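PDB 4GAX: amorpha-4,11-diene synthase from Artemisia annua, which probably cyclises farnesyl diphosphate to a sesquiterpene with release of diphosphate, in a metal-dependent reaction. Local coordinates for residues K307-A310 and L311-I315; I353-L356 and F357-Y361; N273-P276 and Y277-D280. All blocks are in the same frame, centred on the assembly; numbering follows the deposited sequence.

Three local contacts show how turns of helix and one loop are ordered within an all-helical domain without strands. Along the chain, contact 3 comes first, in the turn that leaves helix 271-274 and leads towards helix 282-292; contact 1 follows on helix 299-322, and contact 2 on helix 351-370. All lie in the family's metal-binding domain. The centres of contacts 1 and 2 are about 10 Å apart, those of 1 and 3 about 12 Å, and those of 2 and 3 about 15 Å. Leu-311 packs against Leu-356 and Phe-357, Leu-314 against Ala-275, and Ile-353 against Tyr-277. The three form one packed corner, with contact 1, just before the DDXXD sequence, touched by both others.

Contact 1 (K307-A310 and L311-I315); sequences KVIA and LVTLI
The flat carbonyl group of Ile-309 is gripped from both of its faces by one residue a turn later, Thr-313. The backbone N of Thr-313 reaches Ile-309 O at 2.9 Å from one side of the carbonyl plane, and Thr-313 OG1 donates to the same Ile-309 O at 2.8 Å from the other. This is the familiar habit of threonine in an alpha helix, whose hydroxyl bonds back to the carbonyl one turn earlier, here on helix 299-322 of the alpha-helical terpene synthase fold. The threonine's first torsion (chi1 -58°) makes it possible: OG1 stands anti to the carbonyl carbon and beside the backbone N, while CG2 takes the place anti to that N. The hydroxyl thus finds its acceptor within the helix, with OG1 tilted 33° from the plane of the Ile-309 carbonyl.

Elsewhere the same i to i+4 spacing brings hydrocarbon against backbone oxygen. The amide of Leu-311 bonds to Lys-307 O, and its branch point follows: Leu-311 CG rests 3.4 Å from Lys-307 O. Leu-314 repeats the pattern, with CG 3.5 Å from Ala-310 O.

Around the helix, Leu-311 faces Thr-360 of helix 351-370, whereas Ala-310 meets Trp-265 and helix 282-292. The extended Lys-307 side chain makes a cation-pi interaction with Trp-265. The turns described here immediately precede the DDXXD sequence, which binds magnesium in related synthases.

On a further side of the helix, two valines one turn apart pack loosely, Val-308 CG1 lying 4.3 Å from Val-312 CG2, and the latter methyl also closes to 3.2 Å on Val-308 O.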
loop_
_atom_site.group_PDB
_atom_site.type_symbol
_atom_site.label_atom_id
_atom_site.label_comp_id
_atom_site.label_asym_id
_atom_site.label_seq_id
_atom_site.Cartn_x
_atom_site.Cartn_y
_atom_site.Cartn_z
ATOM N N LYS A 307 -6.065 -10.020 10.873
ATOM C CA LYS A 307 -5.949 -10.621 12.207
ATOM C C LYS A 307 -4.573 -10.390 12.813
ATOM O O LYS A 307 -4.457 -10.049 13.989
ATOM C CB LYS A 307 -6.250 -12.117 12.148
ATOM C CG LYS A 307 -7.702 -12.407 11.740
ATOM C CD LYS A 307 -7.939 -13.916 11.573
ATOM C CE LYS A 307 -9.418 -14.218 11.270
ATOM N NZ LYS A 307 -9.649 -15.701 11.130
ATOM N N VAL A 308 -3.527 -10.579 12.015
ATOM C CA VAL A 308 -2.172 -10.382 12.510
ATOM C C VAL A 308 -1.952 -8.921 12.898
ATOM O O VAL A 308 -1.342 -8.633 13.931
ATOM C CB VAL A 308 -1.112 -10.850 11.481
ATOM C CG1 VAL A 308 0.278 -10.468 11.924
ATOM C CG2 VAL A 308 -1.199 -12.368 11.297
ATOM N N ILE A 309 -2.471 -7.997 12.094
ATOM C CA ILE A 309 -2.377 -6.575 12.453
ATOM C C ILE A 309 -3.128 -6.266 13.762
ATOM O O ILE A 309 -2.652 -5.479 14.603
ATOM C CB ILE A 309 -2.835 -5.664 11.284
ATOM C CG1 ILE A 309 -1.873 -5.834 10.111
ATOM C CG2 ILE A 309 -2.899 -4.196 11.718
ATOM C CD1 ILE A 309 -2.357 -5.218 8.786
ATOM N N ALA A 310 -4.283 -6.903 13.962
ATOM C CA ALA A 310 -4.998 -6.744 15.226
ATOM C C ALA A 310 -4.160 -7.289 16.379
ATOM O O ALA A 310 -4.150 -6.717 17.469
ATOM C CB ALA A 310 -6.352 -7.437 15.175
ATOM N N LEU A 311 -3.435 -8.382 16.136
ATOM C CA LEU A 311 -2.599 -8.987 17.192
ATOM C C LEU A 311 -1.378 -8.131 17.528
ATOM O O LEU A 311 -0.977 -8.023 18.694
ATOM C CB LEU A 311 -2.144 -10.381 16.777
ATOM C CG LEU A 311 -3.183 -11.498 16.848
ATOM C CD1 LEU A 311 -2.562 -12.744 16.207
ATOM C CD2 LEU A 311 -3.549 -11.761 18.316
ATOM N N VAL A 312 -0.797 -7.532 16.491
ATOM C CA VAL A 312 0.327 -6.614 16.626
ATOM C C VAL A 312 -0.082 -5.391 17.437
ATOM O O VAL A 312 0.642 -4.935 18.320
ATOM C CB VAL A 312 0.806 -6.148 15.227
ATOM C CG1 VAL A 312 1.712 -4.934 15.345
ATOM C CG2 VAL A 312 1.498 -7.282 14.513
ATOM N N THR A 313 -1.251 -4.860 17.113
ATOM C CA THR A 313 -1.799 -3.717 17.821
ATOM C C THR A 313 -1.937 -4.029 19.312
ATOM O O THR A 313 -1.539 -3.221 20.158
ATOM C CB THR A 313 -3.161 -3.311 17.217
ATOM O OG1 THR A 313 -2.991 -3.005 15.822
ATOM C CG2 THR A 313 -3.730 -2.106 17.931
ATOM N N LEU A 314 -2.477 -5.206 19.636
ATOM C CA LEU A 314 -2.622 -5.617 21.032
ATOM C C LEU A 314 -1.272 -5.718 21.697
ATOM O O LEU A 314 -1.054 -5.136 22.770
ATOM C CB LEU A 314 -3.313 -6.979 21.135
ATOM C CG LEU A 314 -4.820 -6.985 20.896
ATOM C CD1 LEU A 314 -5.291 -8.359 20.438
ATOM C CD2 LEU A 314 -5.514 -6.598 22.169
ATOM N N ILE A 315 -0.365 -6.465 21.060
ATOM C CA ILE A 315 0.949 -6.738 21.643
ATOM C C ILE A 315 1.751 -5.445 21.840
ATOM O O ILE A 315 2.394 -5.266 22.878
ATOM C CB ILE A 315 1.750 -7.767 20.810
ATOM C CG1 ILE A 315 1.073 -9.137 20.871
ATOM C CG2 ILE A 315 3.157 -7.915 21.347
ATOM C CD1 ILE A 315 1.711 -10.161 19.946
#

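Contact 2 (I353-L356 and F357-Y361); sequences IYKL and FMDTY
Met-358 lies over one face of the Tyr-354 ring, its CG placed 4.0 Å from the ring centroid and 28° off the normal, a CH-pi contact. Beyond CG the thioether bends, so that SD takes up an oblique Met-aromatic position and CE comes within 3.8 Å of Tyr-354 CZ. The ring is turned to present a face to Met-358, its CG standing anti to the backbone N (chi1 -166°). Its hydroxyl is anchored elsewhere, bonding to Ala-334 O and Ser-339 N, which fixes the far end of the ring. The same CE meets the Phe-357 ring at its edge, in plane, while Tyr-361 CD2 sits 3.8 Å above the centre of one face.

A different side of the helix is polar and exposed. Lys-355 bends at its second torsion and carries NZ to 2.7 Å from Asp-359 OD1, on the syn lone pair, with a weak second bond to OD2; this salt bridge spans one helical turn. On the buried flank, facing helices 299-322 and 238-269, Thr-360 OG1 donates to Leu-356 O at 2.6 Å, and the amide N of Thr-360 approaches that oxygen from the opposite face of its plane.

Leu-356 packs on Leu-314 and Trp-265, and Phe-357 meets Trp-338 edge-to-face. The division between buried aromatics and a charged i to i+4 pair is that of an amphipathic helix on the outside of an all-helical terpene synthase domain.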
loop_
_atom_site.group_PDB
_atom_site.type_symbol
_atom_site.label_atom_id
_atom_site.label_comp_id
_atom_site.label_asym_id
_atom_site.label_seq_id
_atom_site.Cartn_x
_atom_site.Cartn_y
_atom_site.Cartn_z
ATOM N N ILE A 353 -4.756 -12.769 25.407
ATOM C CA ILE A 353 -4.083 -12.342 24.188
ATOM C C ILE A 353 -3.184 -13.475 23.698
ATOM O O ILE A 353 -3.038 -13.690 22.500
ATOM C CB ILE A 353 -3.259 -11.046 24.414
ATOM C CG1 ILE A 353 -4.164 -9.916 24.932
ATOM C CG2 ILE A 353 -2.562 -10.617 23.117
ATOM C CD1 ILE A 353 -4.564 -9.995 26.431
ATOM N N TYR A 354 -2.586 -14.206 24.635
ATOM C CA TYR A 354 -1.752 -15.334 24.252
ATOM C C TYR A 354 -2.620 -16.383 23.581
ATOM O O TYR A 354 -2.227 -16.970 22.575
ATOM C CB TYR A 354 -1.015 -15.934 25.454
ATOM C CG TYR A 354 0.107 -16.873 25.048
ATOM C CD1 TYR A 354 1.321 -16.376 24.578
ATOM C CD2 TYR A 354 -0.049 -18.255 25.123
ATOM C CE1 TYR A 354 2.349 -17.226 24.202
ATOM C CE2 TYR A 354 0.976 -19.117 24.752
ATOM C CZ TYR A 354 2.171 -18.599 24.293
ATOM O OH TYR A 354 3.184 -19.451 23.915
ATOM N N LYS A 355 -3.804 -16.601 24.143
ATOM C CA LYS A 355 -4.783 -17.540 23.581
ATOM C C LYS A 355 -5.260 -17.146 22.186
ATOM O O LYS A 355 -5.304 -17.984 21.274
ATOM C CB LYS A 355 -5.987 -17.643 24.521
ATOM C CG LYS A 355 -7.116 -18.541 24.014
ATOM C CD LYS A 355 -6.682 -20.001 23.893
ATOM C CE LYS A 355 -7.876 -20.900 23.522
ATOM N NZ LYS A 355 -7.451 -22.094 22.735
ATOM N N LEU A 356 -5.637 -15.880 22.012
ATOM C CA LEU A 356 -6.060 -15.402 20.690
ATOM C C LEU A 356 -4.934 -15.563 19.686
ATOM O O LEU A 356 -5.154 -16.002 18.550
ATOM C CB LEU A 356 -6.480 -13.927 20.747
ATOM C CG LEU A 356 -7.101 -13.373 19.456
ATOM C CD1 LEU A 356 -8.519 -13.910 19.279
ATOM C CD2 LEU A 356 -7.103 -11.843 19.471
ATOM N N PHE A 357 -3.730 -15.188 20.107
ATOM C CA PHE A 357 -2.534 -15.297 19.268
ATOM C C PHE A 357 -2.271 -16.757 18.870
ATOM O O PHE A 357 -2.089 -17.063 17.696
ATOM C CB PHE A 357 -1.347 -14.727 20.049
ATOM C CG PHE A 357 -0.022 -14.836 19.346
ATOM C CD1 PHE A 357 0.485 -13.770 18.623
ATOM C CD2 PHE A 357 0.752 -15.981 19.462
ATOM C CE1 PHE A 357 1.725 -13.860 18.006
ATOM C CE2 PHE A 357 1.986 -16.069 18.834
ATOM C CZ PHE A 357 2.467 -15.014 18.105
ATOM N N MET A 358 -2.246 -17.657 19.851
ATOM C CA MET A 358 -1.925 -19.050 19.578
ATOM C C MET A 358 -2.986 -19.704 18.693
ATOM O O MET A 358 -2.641 -20.446 17.777
ATOM C CB MET A 358 -1.731 -19.842 20.881
ATOM C CG MET A 358 -0.366 -19.623 21.526
ATOM S SD MET A 358 0.983 -20.259 20.508
ATOM C CE MET A 358 2.087 -18.881 20.483
ATOM N N ASP A 359 -4.261 -19.416 18.964
ATOM C CA ASP A 359 -5.374 -19.940 18.160
ATOM C C ASP A 359 -5.288 -19.441 16.730
ATOM O O ASP A 359 -5.613 -20.158 15.780
ATOM C CB ASP A 359 -6.728 -19.489 18.725
ATOM C CG ASP A 359 -7.165 -20.295 19.947
ATOM O OD1 ASP A 359 -6.471 -21.263 20.334
ATOM O OD2 ASP A 359 -8.227 -19.960 20.518
ATOM N N THR A 360 -4.894 -18.184 16.571
ATOM C CA THR A 360 -4.847 -17.590 15.243
ATOM C C THR A 360 -3.718 -18.205 14.415
ATOM O O THR A 360 -3.913 -18.616 13.256
ATOM C CB THR A 360 -4.671 -16.054 15.339
ATOM O OG1 THR A 360 -5.783 -15.480 16.053
ATOM C CG2 THR A 360 -4.588 -15.441 13.966
ATOM N N TYR A 361 -2.527 -18.290 15.000
ATOM C CA TYR A 361 -1.411 -18.892 14.273
ATOM C C TYR A 361 -1.550 -20.398 14.099
ATOM O O TYR A 361 -1.144 -20.939 13.073
ATOM C CB TYR A 361 -0.064 -18.530 14.920
ATOM C CG TYR A 361 0.419 -17.203 14.435
ATOM C CD1 TYR A 361 1.048 -17.090 13.196
ATOM C CD2 TYR A 361 0.200 -16.050 15.174
ATOM C CE1 TYR A 361 1.471 -15.868 12.723
ATOM C CE2 TYR A 361 0.630 -14.810 14.703
ATOM C CZ TYR A 361 1.259 -14.726 13.487
ATOM O OH TYR A 361 1.690 -13.501 13.011
#

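Contact 3 (N273-P276 and Y277-D280); sequences NNAP and YSRD
Tyr-277 folds its ring back over Ala-275, two residues earlier, and Ser-278 closes the type I beta turn that runs from Ala-275 to Ser-278. The tyrosine's first torsion (chi1 54°) sets CG between the backbone N and the carbonyl carbon, the crowded position, which turns the ring towards the preceding residues. Ala-275 CB is then a CH-pi partner, 4.1 Å from the ring centroid and 29° off its normal. Its nearest ring atom is Tyr-277 CZ at 3.7 Å, and Tyr-277 CE2 rests equally close, 3.7 Å, to Ala-275 CA. Pro-276 CD approaches Tyr-277 CD2 at the base of the ring, the two side chains meeting at a slant.

Ser-278 adopts the same kind of conformation (chi1 55°), which bends OG inwards to donate to Ala-275 O at 2.8 Å. The backbone N of Ser-278 bonds to that Ala-275 O at 2.9 Å, standing well above the carbonyl plane, and both donors come from the same face. One oxygen thus secures both the backbone and the side chain of the turn's last residue. The fit is tight, for OG also lies 3.1 Å from Ala-275 CB.

With an alanine in place of Tyr-277 the ring is gone, which is likely to leave Ala-275 CB without its CH-pi partner and a gap beside Pro-276 CD.

The turn follows helix 271-274 and precedes helix 282-292; Ser-278 packs on Leu-314 of helix 299-322, while Tyr-277 touches Ile-318 of that helix as well as helix 351-370, and its ring meets that of Tyr-322.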
loop_
_atom_site.group_PDB
_atom_site.type_symbol
_atom_site.label_atom_id
_atom_site.label_comp_id
_atom_site.label_asym_id
_atom_site.label_seq_id
_atom_site.Cartn_x
_atom_site.Cartn_y
_atom_site.Cartn_z
ATOM N N ASN A 273 -13.314 -6.137 27.535
ATOM C CA ASN A 273 -13.141 -6.945 28.738
ATOM C C ASN A 273 -11.806 -7.685 28.810
ATOM O O ASN A 273 -11.203 -7.786 29.880
ATOM C CB ASN A 273 -14.289 -7.944 28.873
ATOM C CG ASN A 273 -15.581 -7.288 29.312
ATOM O OD1 ASN A 273 -15.574 -6.342 30.104
ATOM N ND2 ASN A 273 -16.700 -7.783 28.795
ATOM N N ASN A 274 -11.339 -8.190 27.672
ATOM C CA ASN A 274 -10.176 -9.069 27.659
ATOM C C ASN A 274 -8.859 -8.356 27.356
ATOM O O ASN A 274 -7.782 -8.943 27.493
ATOM C CB ASN A 274 -10.408 -10.231 26.689
ATOM C CG ASN A 274 -11.501 -11.168 27.169
ATOM O OD1 ASN A 274 -11.450 -11.668 28.297
ATOM N ND2 ASN A 274 -12.516 -11.383 26.330
ATOM N N ALA A 275 -8.951 -7.089 26.959
ATOM C CA ALA A 275 -7.765 -6.252 26.775
ATOM C C ALA A 275 -8.118 -4.773 26.921
ATOM O O ALA A 275 -8.022 -4.013 25.959
ATOM C CB ALA A 275 -7.138 -6.511 25.419
ATOM N N PRO A 276 -8.515 -4.354 28.130
ATOM C CA PRO A 276 -9.044 -2.991 28.284
ATOM C C PRO A 276 -7.963 -1.917 28.129
ATOM O O PRO A 276 -8.265 -0.729 27.965
ATOM C CB PRO A 276 -9.613 -3.000 29.704
ATOM C CG PRO A 276 -8.766 -3.999 30.423
ATOM C CD PRO A 276 -8.424 -5.066 29.419
ATOM N N TYR A 277 -6.710 -2.344 28.183
ATOM C CA TYR A 277 -5.590 -1.450 27.941
ATOM C C TYR A 277 -5.479 -1.061 26.460
ATOM O O TYR A 277 -4.878 -0.040 26.125
ATOM C CB TYR A 277 -4.289 -2.115 28.400
ATOM C CG TYR A 277 -4.075 -3.477 27.790
ATOM C CD1 TYR A 277 -3.483 -3.607 26.543
ATOM C CD2 TYR A 277 -4.474 -4.632 28.453
ATOM C CE1 TYR A 277 -3.294 -4.832 25.973
ATOM C CE2 TYR A 277 -4.280 -5.878 27.886
ATOM C CZ TYR A 277 -3.692 -5.964 26.645
ATOM O OH TYR A 277 -3.492 -7.184 26.057
ATOM N N SER A 278 -6.056 -1.870 25.573
ATOM C CA SER A 278 -5.873 -1.652 24.134
ATOM C C SER A 278 -7.083 -1.049 23.409
ATOM O O SER A 278 -8.059 -0.633 24.041
ATOM C CB SER A 278 -5.416 -2.940 23.442
ATOM O OG SER A 278 -6.321 -3.994 23.717
ATOM N N ARG A 279 -7.012 -1.047 22.078
ATOM C CA ARG A 279 -7.962 -0.338 21.228
ATOM C C ARG A 279 -8.953 -1.266 20.535
ATOM O O ARG A 279 -8.648 -2.427 20.262
ATOM C CB ARG A 279 -7.192 0.426 20.147
ATOM C CG ARG A 279 -5.984 1.181 20.665
ATOM C CD ARG A 279 -4.992 1.508 19.555
ATOM N NE ARG A 279 -3.830 2.202 20.102
ATOM C CZ ARG A 279 -2.754 2.545 19.404
ATOM N NH1 ARG A 279 -2.677 2.257 18.110
ATOM N NH2 ARG A 279 -1.752 3.176 20.004
ATOM N N ASP A 280 -10.131 -0.733 20.229
ATOM C CA ASP A 280 -11.138 -1.448 19.442
ATOM C C ASP A 280 -11.070 -0.918 18.000
ATOM O O ASP A 280 -11.784 0.036 17.645
ATOM C CB ASP A 280 -12.527 -1.216 20.045
ATOM C CG ASP A 280 -13.610 -2.056 19.382
ATOM O OD1 ASP A 280 -13.270 -3.014 18.652
ATOM O OD2 ASP A 280 -14.812 -1.763 19.601
#